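Local coordinates for hypothetical protein SPy0176 (Streptococcus pyogenes serotype M1, PDB 2OQT), which probably serves as the EIIA component of an ascorbate phosphotransferase system, relaying phosphoryl groups in the cytoplasm during phosphoenolpyruvate-driven sugar uptake, at residues Q24-L29 against I84-P89; Y58-L61 against M65-P68; V98-T103 against R132-Q137. All coordinates share one frame; numbering follows the deposited sequence.

Interaction 1. Residues Q24-L29 against I84-P89; sequences QEAVRL and ITLTKP
Ile-84 meets Leu-29 and Ala-26 where helix 23-36 lies against one face of the mixed beta-sheet, a helix-on-sheet layer of the alpha/beta fold of this EIIA family. The segment axes run 149° apart, closer to antiparallel than parallel, and approach to 9.8 Å. Contact is therefore made by side chains and helix carbonyls, not by backbone pairing, and no hydrogen bond crosses it.

Ile-84 contributes the largest single share of the interface, with Leu-29 close behind, and can be traced outward. Its CB points at the helix but stays one layer back, 4.6 Å from Leu-29 O. The short branch, CG2, lies anti to the carbonyl carbon of Ile-84 and comes to 3.8 Å from Leu-29 O. CG1 takes the position between backbone N and carbonyl carbon (chi1 79°), which sends the longer branch toward the helix by a second route. At its tip, CD1 reaches two successive turns: it lies 3.8 Å from Ala-26 O and 3.9 Å from Leu-29 CB. One methyl thus bridges a carbonyl and a side-chain root, both by van der Waals contact.

Two residues further along, Leu-86 repeats the inward direction of Ile-84, as alternation along a strand requires. The buried area is modest, 174 Å², and neighbours also pack here: Ala-20 touches Ala-26 and Leu-29, Leu-18 packs on Leu-29 and Ile-84, and Leu-101 of strand 97-105 also touches Ile-84 and Leu-86. Toward the N-terminal end of the helix, the contact narrows to Ala-26 CB against Leu-86 CD1 at 4.1 Å.

Interaction 2. Residues Y58-L61 against M65-P68; sequences YYVL and MAMP
Tyr-59 and Met-67 are joined backbone to backbone by Met-67 N donating to Tyr-59 O at 3.0 Å, nearly straight at the hydrogen (174°). The CA atoms of Val-60 and Ala-66 come within 4.2 Å. The chain has thus doubled back within a few residues, and the loop closes beside strand 64-66. Ala-66 CA adds a CA-H...O contact of 3.6 Å to Tyr-59 O, so this carbonyl is approached from Ala-66 at the strand's end and from Met-67 just beyond.

The Tyr-59 ring is the main side-chain element. With chi1 at 45°, CG sits between the backbone N and the carbonyl carbon, and the ring is laid over the start of the following loop. Pro-68 CA stands over one face, 3.9 Å from the ring centroid and 20° off its normal, a CH-pi contact. Ala-66 CB lies in plane at the edge, 3.8 Å from Tyr-59 CD2. The phenol hydroxyl is hydrogen-bonded to Thr-52 OG1, tying the ring's far end. The Val-60 CA-CB bond is directed away from 65-68, yet CG2 lies 4.2 Å from Ala-66 CB. Met-65, a selenomethionine, bends twice to bring CE back toward Leu-61, implausibly close, so that methyl's position is doubtful.

The loop packs beside the Gly-x-Ala-x-Pro-His segment of type-2 EIIA domains, whose His-69, edge-to-face with the Tyr-58 ring, is probably the phosphoryl acceptor. It is wedged between helix 42-55, whose Ile-48 touches Tyr-59, and strand 97-105, which pairs in parallel with 64-66 through Ala-66. From the other side helix 111-124 packs Ile-117 and Ile-120 on selenomethionine Met-67.

Interaction 3. Residues V98-T103 against R132-Q137; sequences VSVLLT and RLVACQ
Val-100 and Val-134 hold matching first torsions, chi1 -176° and 158°: in each, CG1 is anti to the backbone N, and CG2 is swung beside that N, where it faces the partner residue. The two CG2 methyls consequently meet at 4.2 Å, the side chains crossing at a slant. This is helix-on-sheet packing within the alpha/beta fold, the last turn of helix 129-134 resting on strand 97-105.

Ser-99 and Val-100 both direct their CB toward the helix although they are consecutive, which agrees with the corner the chain turns at Ser-99. The serine joins through carbon, CB lying 4.1 Å from Val-134 CG2. That valine methyl therefore fits against both residues.

The contact is wholly apolar and small, 134 Å² in all, with 7.5 Å between the CA atoms of Ser-99 and Val-134. Phe-124 and Met-145 pack on Leu-133, bringing helices 111-124 and 139-149 into the same layer, and Thr-85 OG1 makes a weak hydrogen bond to Leu-133 O. The remaining direct touch is Val-100 CG2 to Leu-133 CB, 4.3 Å.

Strand 97-105 is the common element. On one side it probably receives hydrogen bonds from the strand of interaction 1, Ile-84 N to Leu-101 O (3.0 Å) and Leu-86 N to Ser-99 O (2.9 Å); on the other, Ala-66 of interaction 2 probably bonds through its O to Leu-102 N (2.8 Å). Interaction centres lie about 9 Å (1 and 3), 12 Å (1 and 2) and 13 Å (2 and 3) apart. Within strand 80-86, Ile-84 and Leu-86 face helix 23-36, while Thr-85 faces helix 129-134, so interactions 1 and 3 occupy opposite sheet faces. His-69, directly after Pro-68 of interaction 2, is a plausible phosphoryl-accepting histidine, as in related EIIA proteins.

Interaction 1. Residues Q24-L29 against I84-P89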
ATOM      1  N   GLN A  24       7.892  -1.694 -11.085  1.00 57.58           N
ATOM      2  CA  GLN A  24       6.734  -2.278 -11.771  1.00 58.90           C
ATOM      3  C   GLN A  24       6.291  -3.663 -11.206  1.00 59.13           C
ATOM      4  O   GLN A  24       5.112  -3.856 -10.993  1.00 58.80           O
ATOM      5  CB  GLN A  24       6.975  -2.338 -13.273  1.00 57.96           C
ATOM      6  CG  GLN A  24       7.105  -0.975 -13.941  1.00 56.87           C
ATOM      7  CD  GLN A  24       8.548  -0.588 -14.275  1.00 57.27           C
ATOM      8  OE1 GLN A  24       8.780   0.153 -15.240  1.00 57.82           O
ATOM      9  NE2 GLN A  24       9.512  -1.079 -13.501  1.00 51.05           N
ATOM     10  N   GLU A  25       7.237  -4.595 -10.964  1.00 60.31           N
ATOM     11  CA  GLU A  25       6.965  -5.909 -10.305  1.00 61.31           C
ATOM     12  C   GLU A  25       6.299  -5.709  -8.957  1.00 60.14           C
ATOM     13  O   GLU A  25       5.352  -6.400  -8.603  1.00 59.93           O
ATOM     14  CB  GLU A  25       8.267  -6.711 -10.060  1.00 63.01           C
ATOM     15  CG  GLU A  25       8.527  -7.970 -10.923  1.00 70.12           C
ATOM     16  CD  GLU A  25       9.508  -7.754 -12.133  1.00 77.27           C
ATOM     17  OE1 GLU A  25      10.672  -8.248 -12.073  1.00 78.37           O
ATOM     18  OE2 GLU A  25       9.110  -7.114 -13.151  1.00 80.28           O
ATOM     19  N   ALA A  26       6.796  -4.728  -8.212  1.00 60.02           N
ATOM     20  CA  ALA A  26       6.370  -4.501  -6.819  1.00 59.50           C
ATOM     21  C   ALA A  26       4.972  -3.898  -6.743  1.00 59.24           C
ATOM     22  O   ALA A  26       4.167  -4.201  -5.858  1.00 58.96           O
ATOM     23  CB  ALA A  26       7.347  -3.620  -6.127  1.00 59.36           C
ATOM     24  N   VAL A  27       4.691  -3.038  -7.704  1.00 58.74           N
ATOM     25  CA  VAL A  27       3.380  -2.455  -7.814  1.00 57.65           C
ATOM     26  C   VAL A  27       2.368  -3.542  -8.196  1.00 57.40           C
ATOM     27  O   VAL A  27       1.312  -3.618  -7.589  1.00 58.39           O
ATOM     28  CB  VAL A  27       3.428  -1.238  -8.760  1.00 56.32           C
ATOM     29  CG1 VAL A  27       2.076  -0.867  -9.278  1.00 55.78           C
ATOM     30  CG2 VAL A  27       4.019  -0.107  -8.016  1.00 56.52           C
ATOM     31  N   ARG A  28       2.678  -4.359  -9.190  1.00 57.03           N
ATOM     32  CA  ARG A  28       1.817  -5.475  -9.550  0.50 57.04           C
ATOM     33  C   ARG A  28       1.480  -6.302  -8.310  1.00 56.83           C
ATOM     34  O   ARG A  28       0.317  -6.594  -8.039  1.00 56.95           O
ATOM     35  CB  ARG A  28       2.508  -6.337 -10.604  0.50 57.19           C
ATOM     36  CG  ARG A  28       1.769  -7.593 -11.020  0.50 58.09           C
ATOM     37  CD  ARG A  28       2.506  -8.262 -12.177  0.50 58.81           C
ATOM     38  NE  ARG A  28       2.063  -7.745 -13.477  0.50 61.29           N
ATOM     39  CZ  ARG A  28       2.862  -7.563 -14.531  0.50 60.92           C
ATOM     40  NH1 ARG A  28       4.168  -7.843 -14.437  0.50 60.62           N
ATOM     41  NH2 ARG A  28       2.360  -7.082 -15.666  0.50 57.52           N
ATOM     42  N   LEU A  29       2.514  -6.666  -7.550  1.00 56.74           N
ATOM     43  CA  LEU A  29       2.345  -7.523  -6.369  1.00 55.62           C
ATOM     44  C   LEU A  29       1.536  -6.802  -5.312  1.00 55.87           C
ATOM     45  O   LEU A  29       0.873  -7.436  -4.497  1.00 56.59           O
ATOM     46  CB  LEU A  29       3.715  -7.959  -5.794  1.00 55.51           C
ATOM     47  CG  LEU A  29       4.628  -8.949  -6.575  1.00 54.78           C
ATOM     48  CD1 LEU A  29       6.009  -8.950  -5.933  1.00 53.88           C
ATOM     49  CD2 LEU A  29       4.042 -10.413  -6.676  1.00 51.84           C
ATOM     50  N   ILE A  84       1.737  -5.003   1.498  1.00 54.95           N
ATOM     51  CA  ILE A  84       2.732  -5.999   1.157  1.00 56.17           C
ATOM     52  C   ILE A  84       4.127  -5.591   1.652  1.00 57.29           C
ATOM     53  O   ILE A  84       4.393  -4.434   1.983  1.00 57.64           O
ATOM     54  CB  ILE A  84       2.684  -6.447  -0.349  1.00 55.42           C
ATOM     55  CG1 ILE A  84       3.354  -5.416  -1.268  1.00 55.36           C
ATOM     56  CG2 ILE A  84       1.257  -6.727  -0.776  1.00 54.71           C
ATOM     57  CD1 ILE A  84       4.098  -6.013  -2.465  1.00 53.57           C
ATOM     58  N   THR A  85       4.995  -6.580   1.725  1.00 59.15           N
ATOM     59  CA  THR A  85       6.249  -6.472   2.438  1.00 61.41           C
ATOM     60  C   THR A  85       7.208  -7.172   1.521  1.00 62.72           C
ATOM     61  O   THR A  85       6.890  -8.225   0.985  1.00 63.37           O
ATOM     62  CB  THR A  85       6.092  -7.109   3.882  1.00 61.88           C
ATOM     63  OG1 THR A  85       6.077  -6.065   4.880  1.00 61.59           O
ATOM     64  CG2 THR A  85       7.148  -8.183   4.204  1.00 61.27           C
ATOM     65  N   LEU A  86       8.334  -6.528   1.261  1.00 64.55           N
ATOM     66  CA  LEU A  86       9.327  -7.045   0.358  1.00 65.99           C
ATOM     67  C   LEU A  86      10.512  -7.507   1.148  1.00 67.84           C
ATOM     68  O   LEU A  86      10.937  -6.849   2.098  1.00 68.25           O
ATOM     69  CB  LEU A  86       9.792  -5.981  -0.626  1.00 65.07           C
ATOM     70  CG  LEU A  86       8.779  -5.599  -1.705  1.00 65.05           C
ATOM     71  CD1 LEU A  86       9.311  -4.457  -2.612  1.00 63.40           C
ATOM     72  CD2 LEU A  86       8.313  -6.805  -2.529  1.00 61.15           C
ATOM     73  N   THR A  87      11.003  -8.665   0.740  1.00 69.23           N
ATOM     74  CA  THR A  87      12.298  -9.205   1.081  1.00 70.83           C
ATOM     75  C   THR A  87      13.448  -8.201   0.891  1.00 71.96           C
ATOM     76  O   THR A  87      14.203  -7.882   1.845  1.00 71.96           O
ATOM     77  CB  THR A  87      12.520 -10.431   0.167  1.00 71.26           C
ATOM     78  OG1 THR A  87      12.048 -11.610   0.842  1.00 70.78           O
ATOM     79  CG2 THR A  87      13.975 -10.565  -0.275  1.00 71.47           C
ATOM     80  N   LYS A  88      13.581  -7.706  -0.342  1.00 72.20           N
ATOM     81  CA  LYS A  88      14.676  -6.801  -0.689  1.00 72.78           C
ATOM     82  C   LYS A  88      14.104  -5.512  -1.284  1.00 71.65           C
ATOM     83  O   LYS A  88      13.263  -5.575  -2.191  1.00 72.53           O
ATOM     84  CB  LYS A  88      15.593  -7.492  -1.715  1.00 73.24           C
ATOM     85  CG  LYS A  88      17.066  -7.082  -1.702  1.00 75.30           C
ATOM     86  CD  LYS A  88      17.684  -7.174  -3.137  1.00 80.29           C
ATOM     87  CE  LYS A  88      17.888  -8.641  -3.645  1.00 82.29           C
ATOM     88  NZ  LYS A  88      16.629  -9.461  -3.748  1.00 82.94           N
ATOM     89  N   PRO A  89      14.554  -4.350  -0.785  1.00 70.02           N
ATOM     90  CA  PRO A  89      14.158  -3.009  -1.246  1.00 68.43           C
ATOM     91  C   PRO A  89      14.162  -2.853  -2.758  1.00 66.97           C
ATOM     92  O   PRO A  89      15.082  -3.265  -3.432  1.00 67.54           O
ATOM     93  CB  PRO A  89      15.227  -2.105  -0.654  1.00 68.26           C
ATOM     94  CG  PRO A  89      15.665  -2.786   0.558  1.00 69.49           C
ATOM     95  CD  PRO A  89      15.510  -4.281   0.329  1.00 70.01           C
TER

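Interaction 2. Residues Y58-L61 against M65-P68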
ATOM      1  N   TYR A  58       4.932   9.672  -7.316  1.00 54.54           N
ATOM      2  CA  TYR A  58       4.350  10.621  -6.351  1.00 54.82           C
ATOM      3  C   TYR A  58       3.892   9.981  -5.035  1.00 55.27           C
ATOM      4  O   TYR A  58       3.845  10.650  -4.019  1.00 55.65           O
ATOM      5  CB  TYR A  58       3.177  11.409  -6.982  1.00 54.32           C
ATOM      6  CG  TYR A  58       2.135  10.532  -7.610  1.00 54.16           C
ATOM      7  CD1 TYR A  58       0.973  10.194  -6.923  1.00 55.51           C
ATOM      8  CD2 TYR A  58       2.310  10.020  -8.903  1.00 54.88           C
ATOM      9  CE1 TYR A  58       0.002   9.365  -7.507  1.00 56.22           C
ATOM     10  CE2 TYR A  58       1.370   9.188  -9.498  1.00 53.89           C
ATOM     11  CZ  TYR A  58       0.214   8.855  -8.798  1.00 56.54           C
ATOM     12  OH  TYR A  58      -0.735   8.042  -9.399  1.00 55.15           O
ATOM     13  N   TYR A  59       3.542   8.704  -5.034  1.00 55.55           N
ATOM     14  CA  TYR A  59       3.007   8.079  -3.816  1.00 55.63           C
ATOM     15  C   TYR A  59       4.078   7.492  -2.908  1.00 56.79           C
ATOM     16  O   TYR A  59       3.778   6.815  -1.942  1.00 57.25           O
ATOM     17  CB  TYR A  59       1.986   7.005  -4.196  1.00 54.92           C
ATOM     18  CG  TYR A  59       2.504   6.178  -5.302  1.00 53.36           C
ATOM     19  CD1 TYR A  59       2.146   6.464  -6.609  1.00 54.36           C
ATOM     20  CD2 TYR A  59       3.421   5.158  -5.063  1.00 51.21           C
ATOM     21  CE1 TYR A  59       2.657   5.740  -7.650  1.00 54.80           C
ATOM     22  CE2 TYR A  59       3.941   4.428  -6.103  1.00 52.37           C
ATOM     23  CZ  TYR A  59       3.550   4.719  -7.396  1.00 51.85           C
ATOM     24  OH  TYR A  59       4.044   4.028  -8.465  1.00 49.45           O
ATOM     25  N   VAL A  60       5.335   7.734  -3.223  1.00 59.17           N
ATOM     26  CA  VAL A  60       6.433   7.295  -2.358  1.00 61.41           C
ATOM     27  C   VAL A  60       6.777   8.404  -1.341  1.00 63.66           C
ATOM     28  O   VAL A  60       7.711   9.149  -1.527  1.00 64.86           O
ATOM     29  CB  VAL A  60       7.671   6.931  -3.168  1.00 60.55           C
ATOM     30  CG1 VAL A  60       8.569   6.115  -2.317  1.00 59.69           C
ATOM     31  CG2 VAL A  60       7.303   6.171  -4.430  1.00 60.85           C
ATOM     32  N   LEU A  61       6.001   8.508  -0.278  1.00 66.86           N
ATOM     33  CA  LEU A  61       6.026   9.669   0.607  1.00 69.54           C
ATOM     34  C   LEU A  61       7.068   9.635   1.691  1.00 71.28           C
ATOM     35  O   LEU A  61       7.623  10.687   2.008  1.00 72.78           O
ATOM     36  CB  LEU A  61       4.652   9.910   1.255  1.00 69.98           C
ATOM     37  CG  LEU A  61       3.446  10.335   0.397  1.00 71.04           C
ATOM     38  CD1 LEU A  61       3.801  11.042  -0.906  1.00 70.95           C
ATOM     39  CD2 LEU A  61       2.598   9.140   0.083  1.00 72.80           C
HETATM   40  N   MSE A  65       8.706   3.240   1.989  1.00 69.18           N
HETATM   41  CA  MSE A  65       7.292   2.908   1.735  1.00 70.46           C
HETATM   42  C   MSE A  65       6.735   3.618   0.517  1.00 67.62           C
HETATM   43  O   MSE A  65       7.097   4.770   0.259  1.00 67.05           O
HETATM   44  CB  MSE A  65       6.395   3.223   2.939  1.00 70.26           C
HETATM   45  CG  MSE A  65       6.111   4.710   3.150  1.00 72.82           C
HETATM   46 SE   MSE A  65       4.460   5.519   2.343  0.80 79.54          SE
HETATM   47  CE  MSE A  65       5.156   6.284   0.730  1.00 75.01           C
ATOM     48  N   ALA A  66       5.875   2.914  -0.227  1.00 64.98           N
ATOM     49  CA  ALA A  66       5.007   3.525  -1.244  1.00 62.53           C
ATOM     50  C   ALA A  66       3.572   3.235  -0.869  1.00 61.29           C
ATOM     51  O   ALA A  66       3.286   2.187  -0.347  1.00 61.13           O
ATOM     52  CB  ALA A  66       5.301   2.982  -2.590  1.00 61.49           C
HETATM   53  N   MSE A  67       2.676   4.169  -1.133  1.00 60.29           N
HETATM   54  CA  MSE A  67       1.249   3.900  -1.075  1.00 60.65           C
HETATM   55  C   MSE A  67       0.621   4.050  -2.466  1.00 57.36           C
HETATM   56  O   MSE A  67      -0.035   5.043  -2.777  1.00 56.10           O
HETATM   57  CB  MSE A  67       0.573   4.791  -0.050  1.00 59.83           C
HETATM   58  CG  MSE A  67       1.218   6.131  -0.035  1.00 62.39           C
HETATM   59 SE   MSE A  67       0.180   7.494   0.832  0.60 70.09          SE
HETATM   60  CE  MSE A  67      -1.646   6.664   0.642  1.00 63.86           C
ATOM     61  N   PRO A  68       0.794   3.013  -3.299  1.00 56.28           N
ATOM     62  CA  PRO A  68       0.455   3.060  -4.733  1.00 54.91           C
ATOM     63  C   PRO A  68      -1.003   3.310  -4.942  1.00 54.75           C
ATOM     64  O   PRO A  68      -1.808   2.681  -4.297  1.00 54.54           O
ATOM     65  CB  PRO A  68       0.830   1.667  -5.223  1.00 53.95           C
ATOM     66  CG  PRO A  68       1.788   1.178  -4.229  1.00 54.59           C
ATOM     67  CD  PRO A  68       1.340   1.703  -2.919  1.00 54.89           C
TER

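Interaction 3. Residues V98-T103 against R132-Q137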
ATOM      1  N   VAL A  98      12.173   1.165  -1.771  1.00 62.63           N
ATOM      2  CA  VAL A  98      10.924   0.819  -1.105  1.00 61.09           C
ATOM      3  C   VAL A  98      10.904  -0.638  -0.620  1.00 61.03           C
ATOM      4  O   VAL A  98      11.304  -1.557  -1.351  1.00 59.96           O
ATOM      5  CB  VAL A  98       9.708   1.144  -2.025  1.00 60.95           C
ATOM      6  CG1 VAL A  98       8.399   0.577  -1.464  1.00 57.37           C
ATOM      7  CG2 VAL A  98       9.614   2.663  -2.223  1.00 60.47           C
ATOM      8  N   SER A  99      10.430  -0.845   0.612  1.00 60.01           N
ATOM      9  CA  SER A  99      10.334  -2.203   1.104  1.00 59.55           C
ATOM     10  C   SER A  99       8.927  -2.515   1.489  1.00 59.10           C
ATOM     11  O   SER A  99       8.551  -3.694   1.569  1.00 58.50           O
ATOM     12  CB  SER A  99      11.306  -2.461   2.279  1.00 60.10           C
ATOM     13  OG  SER A  99      12.646  -2.575   1.787  1.00 60.98           O
ATOM     14  N   VAL A 100       8.141  -1.463   1.716  1.00 57.82           N
ATOM     15  CA  VAL A 100       6.738  -1.648   2.059  1.00 57.34           C
ATOM     16  C   VAL A 100       5.771  -0.830   1.198  1.00 56.79           C
ATOM     17  O   VAL A 100       5.808   0.392   1.172  1.00 57.16           O
ATOM     18  CB  VAL A 100       6.504  -1.389   3.566  1.00 57.95           C
ATOM     19  CG1 VAL A 100       5.037  -1.668   3.960  1.00 57.20           C
ATOM     20  CG2 VAL A 100       7.489  -2.243   4.405  1.00 55.94           C
ATOM     21  N   LEU A 101       4.880  -1.536   0.519  1.00 56.33           N
ATOM     22  CA  LEU A 101       3.818  -0.917  -0.300  1.00 54.57           C
ATOM     23  C   LEU A 101       2.433  -1.091   0.318  1.00 54.18           C
ATOM     24  O   LEU A 101       1.917  -2.230   0.469  1.00 52.81           O
ATOM     25  CB  LEU A 101       3.840  -1.488  -1.716  1.00 54.45           C
ATOM     26  CG  LEU A 101       5.180  -1.213  -2.440  1.00 53.55           C
ATOM     27  CD1 LEU A 101       6.210  -2.329  -2.188  1.00 52.61           C
ATOM     28  CD2 LEU A 101       4.965  -0.962  -3.936  1.00 50.94           C
ATOM     29  N   LEU A 102       1.870   0.059   0.697  1.00 53.01           N
ATOM     30  CA  LEU A 102       0.473   0.191   1.078  1.00 52.82           C
ATOM     31  C   LEU A 102      -0.403   0.804  -0.027  1.00 52.32           C
ATOM     32  O   LEU A 102      -0.675   1.998  -0.048  1.00 52.63           O
ATOM     33  CB  LEU A 102       0.350   1.032   2.343  1.00 52.88           C
ATOM     34  CG  LEU A 102      -0.671   0.467   3.321  1.00 53.25           C
ATOM     35  CD1 LEU A 102      -0.247   0.779   4.743  1.00 53.33           C
ATOM     36  CD2 LEU A 102      -2.045   0.986   3.032  1.00 53.94           C
ATOM     37  N   THR A 103      -0.835  -0.039  -0.944  1.00 51.86           N
ATOM     38  CA  THR A 103      -1.888   0.271  -1.892  1.00 50.52           C
ATOM     39  C   THR A 103      -3.185   0.792  -1.323  1.00 50.00           C
ATOM     40  O   THR A 103      -3.742   0.257  -0.366  1.00 49.66           O
ATOM     41  CB  THR A 103      -2.177  -0.970  -2.671  1.00 50.17           C
ATOM     42  OG1 THR A 103      -0.903  -1.436  -3.081  1.00 51.42           O
ATOM     43  CG2 THR A 103      -3.057  -0.682  -3.889  1.00 47.12           C
ATOM     44  N   ARG A 132      10.387  -3.275  11.464  1.00 73.89           N
ATOM     45  CA  ARG A 132       9.392  -4.023  12.214  1.00 73.87           C
ATOM     46  C   ARG A 132       8.404  -4.743  11.273  1.00 74.33           C
ATOM     47  O   ARG A 132       8.115  -5.937  11.457  1.00 75.34           O
ATOM     48  CB  ARG A 132       8.627  -3.094  13.143  1.00 74.05           C
ATOM     49  CG  ARG A 132       9.237  -2.907  14.520  1.00 73.81           C
ATOM     50  CD  ARG A 132       8.122  -2.731  15.535  1.00 75.28           C
ATOM     51  NE  ARG A 132       7.740  -1.335  15.766  1.00 73.66           N
ATOM     52  CZ  ARG A 132       6.625  -0.964  16.402  1.00 73.29           C
ATOM     53  NH1 ARG A 132       5.767  -1.880  16.854  1.00 70.07           N
ATOM     54  NH2 ARG A 132       6.364   0.331  16.588  1.00 74.25           N
ATOM     55  N   LEU A 133       7.902  -4.008  10.272  1.00 73.62           N
ATOM     56  CA  LEU A 133       6.937  -4.492   9.286  1.00 72.72           C
ATOM     57  C   LEU A 133       7.543  -5.588   8.424  1.00 73.15           C
ATOM     58  O   LEU A 133       6.883  -6.582   8.113  1.00 71.49           O
ATOM     59  CB  LEU A 133       6.447  -3.322   8.401  1.00 72.24           C
ATOM     60  CG  LEU A 133       5.069  -2.622   8.402  1.00 69.61           C
ATOM     61  CD1 LEU A 133       4.049  -3.116   9.412  1.00 67.04           C
ATOM     62  CD2 LEU A 133       5.206  -1.111   8.481  1.00 66.11           C
ATOM     63  N   VAL A 134       8.810  -5.403   8.047  1.00 74.89           N
ATOM     64  CA  VAL A 134       9.541  -6.398   7.220  1.00 76.33           C
ATOM     65  C   VAL A 134       9.767  -7.722   7.965  1.00 77.24           C
ATOM     66  O   VAL A 134       9.682  -8.791   7.368  1.00 77.84           O
ATOM     67  CB  VAL A 134      10.849  -5.796   6.573  1.00 76.04           C
ATOM     68  CG1 VAL A 134      11.860  -6.871   6.185  1.00 76.49           C
ATOM     69  CG2 VAL A 134      10.502  -4.989   5.344  1.00 76.13           C
ATOM     70  N   ALA A 135       9.992  -7.629   9.275  1.00 78.81           N
ATOM     71  CA  ALA A 135      10.213  -8.781  10.166  1.00 80.06           C
ATOM     72  C   ALA A 135       8.924  -9.423  10.726  1.00 81.16           C
ATOM     73  O   ALA A 135       8.981 -10.402  11.501  1.00 81.79           O
ATOM     74  CB  ALA A 135      11.120  -8.364  11.308  1.00 79.97           C
ATOM     75  N   CYS A 136       7.773  -8.853  10.365  1.00 81.59           N
ATOM     76  CA  CYS A 136       6.470  -9.442  10.669  1.00 81.85           C
ATOM     77  C   CYS A 136       6.327 -10.836  10.058  1.00 82.11           C
ATOM     78  O   CYS A 136       6.625 -11.061   8.889  1.00 82.03           O
ATOM     79  CB  CYS A 136       5.341  -8.537  10.184  1.00 81.42           C
ATOM     80  SG  CYS A 136       4.709  -7.400  11.431  1.00 82.15           S
ATOM     81  N   GLN A 137       5.840 -11.759  10.872  1.00 82.79           N
ATOM     82  CA  GLN A 137       5.848 -13.178  10.548  1.00 83.28           C
ATOM     83  C   GLN A 137       4.446 -13.713  10.206  1.00 82.81           C
ATOM     84  O   GLN A 137       4.298 -14.900   9.922  1.00 82.62           O
ATOM     85  CB  GLN A 137       6.470 -13.946  11.736  1.00 83.51           C
ATOM     86  CG  GLN A 137       7.582 -14.910  11.363  1.00 85.89           C
ATOM     87  CD  GLN A 137       8.646 -14.298  10.439  1.00 89.39           C
ATOM     88  OE1 GLN A 137       9.149 -13.189  10.679  1.00 90.39           O
ATOM     89  NE2 GLN A 137       9.004 -15.034   9.382  1.00 90.00           N
TER